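Long-range contact in beta-lactamase (Serratia marcescens, PDB 5GWA), which probably hydrolyses the beta-lactam ring of antibiotics as a class A extended-spectrum enzyme, and is captured here with the inhibitor avibactam: residues T4-K18 against K262-Y274. Sequence-based numbering, arbitrary orientation.
Sequences TDSLKNSIEKYLKDK and KIIAEICKSVWDY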
ATOM      1  N   THR A   4      12.435 -34.723  17.916  1.00 42.12           N
ATOM      2  CA  THR A   4      11.655 -33.484  17.984  1.00 43.05           C
ATOM      3  C   THR A   4      12.250 -32.489  18.976  1.00 41.08           C
ATOM      4  O   THR A   4      12.250 -31.271  18.741  1.00 29.01           O
ATOM      5  CB  THR A   4      10.205 -33.758  18.404  1.00 45.92           C
ATOM      6  OG1 THR A   4       9.618 -34.708  17.505  1.00 52.49           O
ATOM      7  CG2 THR A   4       9.386 -32.465  18.391  1.00 41.96           C
ATOM      8  N   ASP A   5      12.721 -32.999  20.111  1.00 37.14           N
ATOM      9  CA  ASP A   5      13.418 -32.147  21.062  1.00 39.21           C
ATOM     10  C   ASP A   5      14.699 -31.569  20.473  1.00 34.36           C
ATOM     11  O   ASP A   5      15.042 -30.413  20.730  1.00 33.37           O
ATOM     12  CB  ASP A   5      13.722 -32.909  22.348  1.00 44.42           C
ATOM     13  CG  ASP A   5      12.564 -32.879  23.313  1.00 49.57           C
ATOM     14  OD1 ASP A   5      12.363 -31.831  23.966  1.00 62.05           O
ATOM     15  OD2 ASP A   5      11.819 -33.877  23.370  1.00 58.96           O
ATOM     16  N   SER A   6      15.390 -32.365  19.663  1.00 31.79           N
ATOM     17  CA  SER A   6      16.614 -31.921  19.015  1.00 34.55           C
ATOM     18  C   SER A   6      16.372 -30.799  17.992  1.00 29.99           C
ATOM     19  O   SER A   6      17.125 -29.829  17.922  1.00 28.28           O
ATOM     20  CB  SER A   6      17.281 -33.105  18.322  1.00 37.03           C
ATOM     21  OG  SER A   6      18.561 -32.738  17.858  1.00 46.32           O
ATOM     22  N   LEU A   7      15.337 -30.968  17.184  1.00 29.72           N
ATOM     23  CA  LEU A   7      14.902 -29.930  16.241  1.00 27.00           C
ATOM     24  C   LEU A   7      14.558 -28.635  16.970  1.00 22.68           C
ATOM     25  O   LEU A   7      15.021 -27.554  16.604  1.00 22.51           O
ATOM     26  CB  LEU A   7      13.689 -30.433  15.456  1.00 25.67           C
ATOM     27  CG  LEU A   7      12.967 -29.416  14.567  1.00 25.06           C
ATOM     28  CD1 LEU A   7      13.897 -28.820  13.513  1.00 27.22           C
ATOM     29  CD2 LEU A   7      11.746 -30.054  13.933  1.00 22.68           C
ATOM     30  N   LYS A   8      13.795 -28.748  18.041  1.00 21.53           N
ATOM     31  CA  LYS A   8      13.529 -27.601  18.880  1.00 22.34           C
ATOM     32  C   LYS A   8      14.803 -26.888  19.364  1.00 20.62           C
ATOM     33  O   LYS A   8      14.890 -25.664  19.355  1.00 21.41           O
ATOM     34  CB  LYS A   8      12.668 -28.022  20.056  1.00 21.68           C
ATOM     35  CG  LYS A   8      12.132 -26.866  20.850  1.00 22.87           C
ATOM     36  CD  LYS A   8      10.990 -27.311  21.726  1.00 27.64           C
ATOM     37  CE  LYS A   8      10.715 -26.272  22.785  1.00 26.26           C
ATOM     38  NZ  LYS A   8       9.287 -26.304  23.206  1.00 29.92           N
ATOM     39  N   ASN A   9      15.768 -27.659  19.874  1.00 25.38           N
ATOM     40  CA  ASN A   9      17.010 -27.076  20.369  1.00 25.92           C
ATOM     41  C   ASN A   9      17.780 -26.387  19.238  1.00 22.24           C
ATOM     42  O   ASN A   9      18.353 -25.320  19.438  1.00 24.38           O
ATOM     43  CB  ASN A   9      17.889 -28.147  21.043  1.00 31.94           C
ATOM     44  CG  ASN A   9      17.190 -28.841  22.211  1.00 35.67           C
ATOM     45  OD1 ASN A   9      16.410 -28.238  22.949  1.00 37.59           O
ATOM     46  ND2 ASN A   9      17.472 -30.129  22.379  1.00 48.89           N
ATOM     47  N   SER A  10      17.713 -26.941  18.033  1.00 23.44           N
ATOM     48  CA  SER A  10      18.368 -26.320  16.892  1.00 24.88           C
ATOM     49  C   SER A  10      17.744 -24.969  16.562  1.00 19.85           C
ATOM     50  O   SER A  10      18.428 -24.004  16.200  1.00 21.46           O
ATOM     51  CB  SER A  10      18.252 -27.222  15.676  1.00 29.06           C
ATOM     52  OG  SER A  10      18.910 -26.637  14.568  1.00 39.90           O
ATOM     53  N   ILE A  11      16.423 -24.916  16.645  1.00 21.68           N
ATOM     54  CA  ILE A  11      15.716 -23.685  16.300  1.00 20.45           C
ATOM     55  C   ILE A  11      15.997 -22.608  17.358  1.00 20.34           C
ATOM     56  O   ILE A  11      16.309 -21.453  17.048  1.00 19.29           O
ATOM     57  CB  ILE A  11      14.196 -23.952  16.185  1.00 19.67           C
ATOM     58  CG1 ILE A  11      13.891 -24.747  14.916  1.00 20.58           C
ATOM     59  CG2 ILE A  11      13.414 -22.643  16.212  1.00 19.25           C
ATOM     60  CD1 ILE A  11      12.471 -25.277  14.842  1.00 21.82           C
ATOM     61  N   GLU A  12      16.001 -23.026  18.621  1.00 22.47           N
ATOM     62  CA  GLU A  12      16.312 -22.135  19.731  1.00 20.37           C
ATOM     63  C   GLU A  12      17.739 -21.580  19.620  1.00 20.07           C
ATOM     64  O   GLU A  12      17.952 -20.385  19.789  1.00 20.65           O
ATOM     65  CB  GLU A  12      16.072 -22.865  21.067  1.00 22.47           C
ATOM     66  CG  GLU A  12      14.583 -23.016  21.376  1.00 26.07           C
ATOM     67  CD  GLU A  12      14.282 -23.757  22.668  1.00 32.13           C
ATOM     68  OE1 GLU A  12      15.194 -24.398  23.199  1.00 39.35           O
ATOM     69  OE2 GLU A  12      13.105 -23.774  23.101  1.00 37.53           O
ATOM     70  N   LYS A  13      18.661 -22.404  19.142  1.00 22.60           N
ATOM     71  CA  LYS A  13      20.048 -21.967  19.005  1.00 24.60           C
ATOM     72  C   LYS A  13      20.200 -20.969  17.868  1.00 23.56           C
ATOM     73  O   LYS A  13      20.891 -19.957  17.999  1.00 23.00           O
ATOM     74  CB  LYS A  13      20.963 -23.172  18.790  1.00 27.31           C
ATOM     75  CG  LYS A  13      22.438 -22.815  18.685  1.00 33.52           C
ATOM     76  CD  LYS A  13      23.321 -24.056  18.721  1.00 41.23           C
ATOM     77  CE  LYS A  13      24.777 -23.710  18.457  1.00 45.96           C
ATOM     78  NZ  LYS A  13      25.553 -24.912  18.046  1.00 49.10           N
ATOM     79  N   TYR A  14      19.509 -21.242  16.764  1.00 22.43           N
ATOM     80  CA  TYR A  14      19.419 -20.299  15.635  1.00 23.00           C
ATOM     81  C   TYR A  14      18.910 -18.917  16.058  1.00 19.09           C
ATOM     82  O   TYR A  14      19.389 -17.865  15.613  1.00 22.66           O
ATOM     83  CB  TYR A  14      18.519 -20.914  14.547  1.00 20.54           C
ATOM     84  CG  TYR A  14      18.276 -19.993  13.357  1.00 22.45           C
ATOM     85  CD1 TYR A  14      19.294 -19.679  12.476  1.00 18.86           C
ATOM     86  CD2 TYR A  14      17.073 -19.329  13.205  1.00 20.10           C
ATOM     87  CE1 TYR A  14      19.099 -18.796  11.437  1.00 19.34           C
ATOM     88  CE2 TYR A  14      16.854 -18.483  12.152  1.00 19.89           C
ATOM     89  CZ  TYR A  14      17.873 -18.200  11.280  1.00 19.26           C
ATOM     90  OH  TYR A  14      17.689 -17.314  10.260  1.00 18.06           O
ATOM     91  N   LEU A  15      17.946 -18.917  16.958  1.00 19.45           N
ATOM     92  CA  LEU A  15      17.289 -17.713  17.375  1.00 18.56           C
ATOM     93  C   LEU A  15      18.085 -16.891  18.396  1.00 17.62           C
ATOM     94  O   LEU A  15      17.808 -15.714  18.592  1.00 19.62           O
ATOM     95  CB  LEU A  15      15.934 -18.080  17.974  1.00 18.01           C
ATOM     96  CG  LEU A  15      14.830 -18.413  16.992  1.00 16.50           C
ATOM     97  CD1 LEU A  15      13.583 -18.807  17.793  1.00 17.36           C
ATOM     98  CD2 LEU A  15      14.554 -17.254  16.050  1.00 18.57           C
ATOM     99  N   LYS A  16      19.136 -17.503  18.958  1.00 22.95           N
ATOM    100  CA  LYS A  16      19.914 -16.878  20.024  1.00 26.67           C
ATOM    101  C   LYS A  16      20.423 -15.482  19.690  1.00 22.75           C
ATOM    102  O   LYS A  16      20.413 -14.605  20.553  1.00 26.77           O
ATOM    103  CB  LYS A  16      21.109 -17.768  20.399  1.00 30.96           C
ATOM    104  CG  LYS A  16      20.791 -18.845  21.425  1.00 40.65           C
ATOM    105  CD  LYS A  16      21.962 -19.804  21.616  1.00 45.18           C
ATOM    106  CE  LYS A  16      23.275 -19.064  21.830  1.00 52.83           C
ATOM    107  NZ  LYS A  16      24.322 -19.947  22.419  1.00 58.61           N
ATOM    108  N   ASP A  17      20.944 -15.292  18.480  1.00 22.58           N
ATOM    109  CA  ASP A  17      21.536 -14.004  18.103  1.00 24.60           C
ATOM    110  C   ASP A  17      20.659 -13.139  17.226  1.00 21.43           C
ATOM    111  O   ASP A  17      21.121 -12.142  16.670  1.00 25.02           O
ATOM    112  CB  ASP A  17      22.893 -14.201  17.426  1.00 25.72           C
ATOM    113  CG  ASP A  17      22.793 -14.898  16.092  1.00 32.44           C
ATOM    114  OD1 ASP A  17      21.664 -15.142  15.619  1.00 25.29           O
ATOM    115  OD2 ASP A  17      23.850 -15.237  15.525  1.00 29.90           O
ATOM    116  N   LYS A  18      19.373 -13.483  17.138  1.00 21.02           N
ATOM    117  CA  LYS A  18      18.446 -12.678  16.364  1.00 18.15           C
ATOM    118  C   LYS A  18      17.712 -11.749  17.298  1.00 19.35           C
ATOM    119  O   LYS A  18      17.146 -12.197  18.322  1.00 17.80           O
ATOM    120  CB  LYS A  18      17.442 -13.580  15.613  1.00 17.06           C
ATOM    121  CG  LYS A  18      18.063 -14.657  14.742  1.00 18.06           C
ATOM    122  CD  LYS A  18      18.876 -14.064  13.597  1.00 19.25           C
ATOM    123  CE  LYS A  18      19.422 -15.173  12.726  1.00 20.54           C
ATOM    124  NZ  LYS A  18      20.239 -16.148  13.500  1.00 22.46           N
ATOM    125  N   LYS A 262      14.383 -14.272   6.326  1.00 13.18           N
ATOM    126  CA  LYS A 262      15.271 -15.391   6.402  1.00 14.26           C
ATOM    127  C   LYS A 262      15.065 -16.227   7.652  1.00 12.35           C
ATOM    128  O   LYS A 262      15.121 -17.448   7.591  1.00 12.31           O
ATOM    129  CB  LYS A 262      16.714 -14.871   6.331  1.00 15.99           C
ATOM    130  CG  LYS A 262      17.779 -15.941   6.358  1.00 20.72           C
ATOM    131  CD  LYS A 262      17.832 -16.715   5.056  1.00 22.04           C
ATOM    132  CE  LYS A 262      18.728 -16.033   4.032  1.00 30.21           C
ATOM    133  NZ  LYS A 262      18.620 -16.660   2.680  1.00 31.07           N
ATOM    134  N   ILE A 263      14.688 -15.581   8.763  1.00 12.89           N
ATOM    135  CA  ILE A 263      14.364 -16.336   9.974  1.00 11.91           C
ATOM    136  C   ILE A 263      13.229 -17.315   9.719  1.00 11.97           C
ATOM    137  O   ILE A 263      13.306 -18.496  10.075  1.00 11.25           O
ATOM    138  CB  ILE A 263      14.006 -15.412  11.142  1.00 11.83           C
ATOM    139  CG1 ILE A 263      15.276 -14.728  11.693  1.00 11.79           C
ATOM    140  CG2 ILE A 263      13.350 -16.186  12.276  1.00 12.06           C
ATOM    141  CD1 ILE A 263      15.012 -13.536  12.558  1.00 13.29           C
ATOM    142  N   ILE A 264      12.193 -16.839   9.034  1.00 11.66           N
ATOM    143  CA  ILE A 264      11.071 -17.724   8.705  1.00 10.25           C
ATOM    144  C   ILE A 264      11.502 -18.859   7.790  1.00 10.22           C
ATOM    145  O   ILE A 264      11.170 -20.034   8.026  1.00 11.18           O
ATOM    146  CB  ILE A 264       9.906 -16.944   8.043  1.00  9.83           C
ATOM    147  CG1 ILE A 264       9.453 -15.792   8.961  1.00  9.35           C
ATOM    148  CG2 ILE A 264       8.735 -17.883   7.742  1.00 10.25           C
ATOM    149  CD1 ILE A 264       8.445 -14.846   8.356  1.00  9.17           C
ATOM    150  N   ALA A 265      12.283 -18.508   6.769  1.00 11.84           N
ATOM    151  CA  ALA A 265      12.687 -19.458   5.735  1.00 11.85           C
ATOM    152  C   ALA A 265      13.575 -20.560   6.335  1.00 11.92           C
ATOM    153  O   ALA A 265      13.405 -21.739   6.061  1.00 12.61           O
ATOM    154  CB  ALA A 265      13.412 -18.721   4.605  1.00 12.91           C
ATOM    155  N   GLU A 266      14.493 -20.145   7.214  1.00 13.70           N
ATOM    156  CA  GLU A 266      15.440 -21.065   7.815  1.00 15.53           C
ATOM    157  C   GLU A 266      14.766 -21.967   8.839  1.00 12.61           C
ATOM    158  O   GLU A 266      14.989 -23.171   8.829  1.00 15.03           O
ATOM    159  CB  GLU A 266      16.587 -20.326   8.470  1.00 14.59           C
ATOM    160  CG  GLU A 266      17.518 -19.655   7.476  1.00 15.57           C
ATOM    161  CD  GLU A 266      18.537 -20.603   6.861  1.00 20.29           C
ATOM    162  OE1 GLU A 266      18.387 -21.842   6.945  1.00 20.57           O
ATOM    163  OE2 GLU A 266      19.499 -20.072   6.261  1.00 22.02           O
ATOM    164  N   ILE A 267      13.854 -21.415   9.635  1.00 15.07           N
ATOM    165  CA  ILE A 267      13.109 -22.232  10.603  1.00 13.08           C
ATOM    166  C   ILE A 267      12.255 -23.262   9.853  1.00 13.66           C
ATOM    167  O   ILE A 267      12.217 -24.445  10.176  1.00 13.57           O
ATOM    168  CB  ILE A 267      12.265 -21.377  11.579  1.00 13.75           C
ATOM    169  CG1 ILE A 267      13.186 -20.667  12.563  1.00 13.54           C
ATOM    170  CG2 ILE A 267      11.263 -22.235  12.337  1.00 14.14           C
ATOM    171  CD1 ILE A 267      12.514 -19.618  13.398  1.00 13.64           C
ATOM    172  N   CYS A 268      11.573 -22.811   8.807  1.00 13.08           N
ATOM    173  CA  CYS A 268      10.787 -23.729   8.011  1.00 12.14           C
ATOM    174  C   CYS A 268      11.629 -24.846   7.381  1.00 12.09           C
ATOM    175  O   CYS A 268      11.242 -25.991   7.408  1.00 15.11           O
ATOM    176  CB  CYS A 268       9.986 -22.981   6.947  1.00 13.45           C
ATOM    177  SG  CYS A 268       8.806 -24.104   6.128  1.00 13.87           S
ATOM    178  N   LYS A 269      12.783 -24.478   6.832  1.00 13.97           N
ATOM    179  CA  LYS A 269      13.721 -25.433   6.218  1.00 14.73           C
ATOM    180  C   LYS A 269      14.149 -26.473   7.236  1.00 14.78           C
ATOM    181  O   LYS A 269      14.273 -27.666   6.905  1.00 15.16           O
ATOM    182  CB  LYS A 269      14.926 -24.637   5.686  1.00 15.16           C
ATOM    183  CG  LYS A 269      16.052 -25.459   5.076  1.00 18.65           C
ATOM    184  CD  LYS A 269      15.623 -26.274   3.885  1.00 21.41           C
ATOM    185  CE  LYS A 269      16.867 -26.840   3.197  1.00 25.96           C
ATOM    186  NZ  LYS A 269      16.738 -28.275   2.871  1.00 30.26           N
ATOM    187  N   SER A 270      14.438 -26.017   8.457  1.00 16.28           N
ATOM    188  CA  SER A 270      14.849 -26.927   9.533  1.00 16.61           C
ATOM    189  C   SER A 270      13.744 -27.942   9.785  1.00 16.79           C
ATOM    190  O   SER A 270      14.006 -29.142   9.912  1.00 16.90           O
ATOM    191  CB  SER A 270      15.161 -26.189  10.843  1.00 19.73           C
ATOM    192  OG  SER A 270      16.363 -25.425  10.747  1.00 22.41           O
ATOM    193  N   VAL A 271      12.501 -27.471   9.836  1.00 15.33           N
ATOM    194  CA  VAL A 271      11.380 -28.355  10.113  1.00 15.33           C
ATOM    195  C   VAL A 271      11.169 -29.325   8.951  1.00 17.65           C
ATOM    196  O   VAL A 271      10.961 -30.513   9.152  1.00 17.57           O
ATOM    197  CB  VAL A 271      10.091 -27.545  10.397  1.00 14.54           C
ATOM    198  CG1 VAL A 271       8.885 -28.440  10.519  1.00 15.80           C
ATOM    199  CG2 VAL A 271      10.260 -26.712  11.653  1.00 15.82           C
ATOM    200  N   TRP A 272      11.212 -28.787   7.738  1.00 16.28           N
ATOM    201  CA  TRP A 272      11.109 -29.582   6.518  1.00 16.12           C
ATOM    202  C   TRP A 272      12.178 -30.681   6.503  1.00 18.84           C
ATOM    203  O   TRP A 272      11.853 -31.851   6.311  1.00 19.27           O
ATOM    204  CB  TRP A 272      11.244 -28.666   5.297  1.00 18.66           C
ATOM    205  CG  TRP A 272      11.368 -29.378   3.996  1.00 17.89           C
ATOM    206  CD1 TRP A 272      12.533 -29.825   3.410  1.00 18.73           C
ATOM    207  CD2 TRP A 272      10.319 -29.715   3.092  1.00 16.16           C
ATOM    208  NE1 TRP A 272      12.260 -30.403   2.207  1.00 20.83           N
ATOM    209  CE2 TRP A 272      10.900 -30.443   2.031  1.00 18.42           C
ATOM    210  CE3 TRP A 272       8.932 -29.580   3.122  1.00 15.25           C
ATOM    211  CZ2 TRP A 272      10.166 -30.824   0.909  1.00 19.16           C
ATOM    212  CZ3 TRP A 272       8.197 -30.016   2.023  1.00 15.81           C
ATOM    213  CH2 TRP A 272       8.812 -30.676   0.957  1.00 19.06           C
ATOM    214  N   ASP A 273      13.431 -30.301   6.742  1.00 19.01           N
ATOM    215  CA  ASP A 273      14.535 -31.263   6.695  1.00 19.23           C
ATOM    216  C   ASP A 273      14.309 -32.384   7.709  1.00 22.61           C
ATOM    217  O   ASP A 273      14.526 -33.529   7.389  1.00 22.75           O
ATOM    218  CB  ASP A 273      15.890 -30.577   6.954  1.00 19.38           C
ATOM    219  CG  ASP A 273      16.393 -29.795   5.761  1.00 19.27           C
ATOM    220  OD1 ASP A 273      15.882 -29.984   4.628  1.00 21.61           O
ATOM    221  OD2 ASP A 273      17.355 -29.021   5.943  1.00 23.27           O
ATOM    222  N   TYR A 274      13.819 -32.062   8.906  1.00 19.93           N
ATOM    223  CA  TYR A 274      13.506 -33.066   9.926  1.00 20.97           C
ATOM    224  C   TYR A 274      12.384 -34.008   9.492  1.00 24.17           C
ATOM    225  O   TYR A 274      12.489 -35.255   9.596  1.00 22.47           O
ATOM    226  CB  TYR A 274      13.125 -32.378  11.242  1.00 21.94           C
ATOM    227  CG  TYR A 274      12.744 -33.364  12.321  1.00 24.50           C
ATOM    228  CD1 TYR A 274      13.720 -34.032  13.043  1.00 30.93           C
ATOM    229  CD2 TYR A 274      11.416 -33.726  12.519  1.00 27.16           C
ATOM    230  CE1 TYR A 274      13.376 -34.994  13.983  1.00 33.83           C
ATOM    231  CE2 TYR A 274      11.065 -34.676  13.457  1.00 28.26           C
ATOM    232  CZ  TYR A 274      12.052 -35.315  14.177  1.00 36.41           C
ATOM    233  OH  TYR A 274      11.700 -36.246  15.128  1.00 42.70           O
TER
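The N-terminal and C-terminal helices of the class A beta-lactamase fold pack side by side on one face of the five-stranded antiparallel sheet, and Leu7, Ile11, Tyr14 and Leu15 of 4-15 meet Ile263, Ile267, Val271 and Tyr274 of 262-274. The axes run nearly antiparallel, at 163°, and come within 10.4 Å. At the middle, the end of Ile11 touches two branches at once: its CD1 lies 4.1 Å from Ile267 CG2 and equally close to Val271 CG2. Leu7 splits its methyls, CD1 resting on the backbone at Ser270 O (3.6 Å) and CD2 against the start of the Tyr274 side chain, 3.8 Å from CB. Beneath this layer, Leu35 of strand 34-37 touches Leu7 and Ile11, while Val24 and Val26 of strand 21-28 touch Ile267 and Val271 respectively. The Tyr14 ring closes the outer side of the seam; with CG anti to the backbone N (chi1 176°), it reaches across to 262-274. Its hydroxyl end abuts that helix, OH lying 3.5 Å from Ile263 CA, and the Glu266 side chain runs at about a right angle to that of Tyr14, its CG beside the hydroxyl. On one face of the Tyr14 ring sits Lys18 NZ, 3.6 Å above the plane and offset toward the rim. Two bonds hold that ammonium, from Lys18 NZ to Tyr14 O and, as a salt bridge, to Asp17 OD1, which accepts with its syn lone pair. The bent aliphatic part of Lys18 meanwhile lies over Ile263, its CB 3.9 Å from Ile263 CD1.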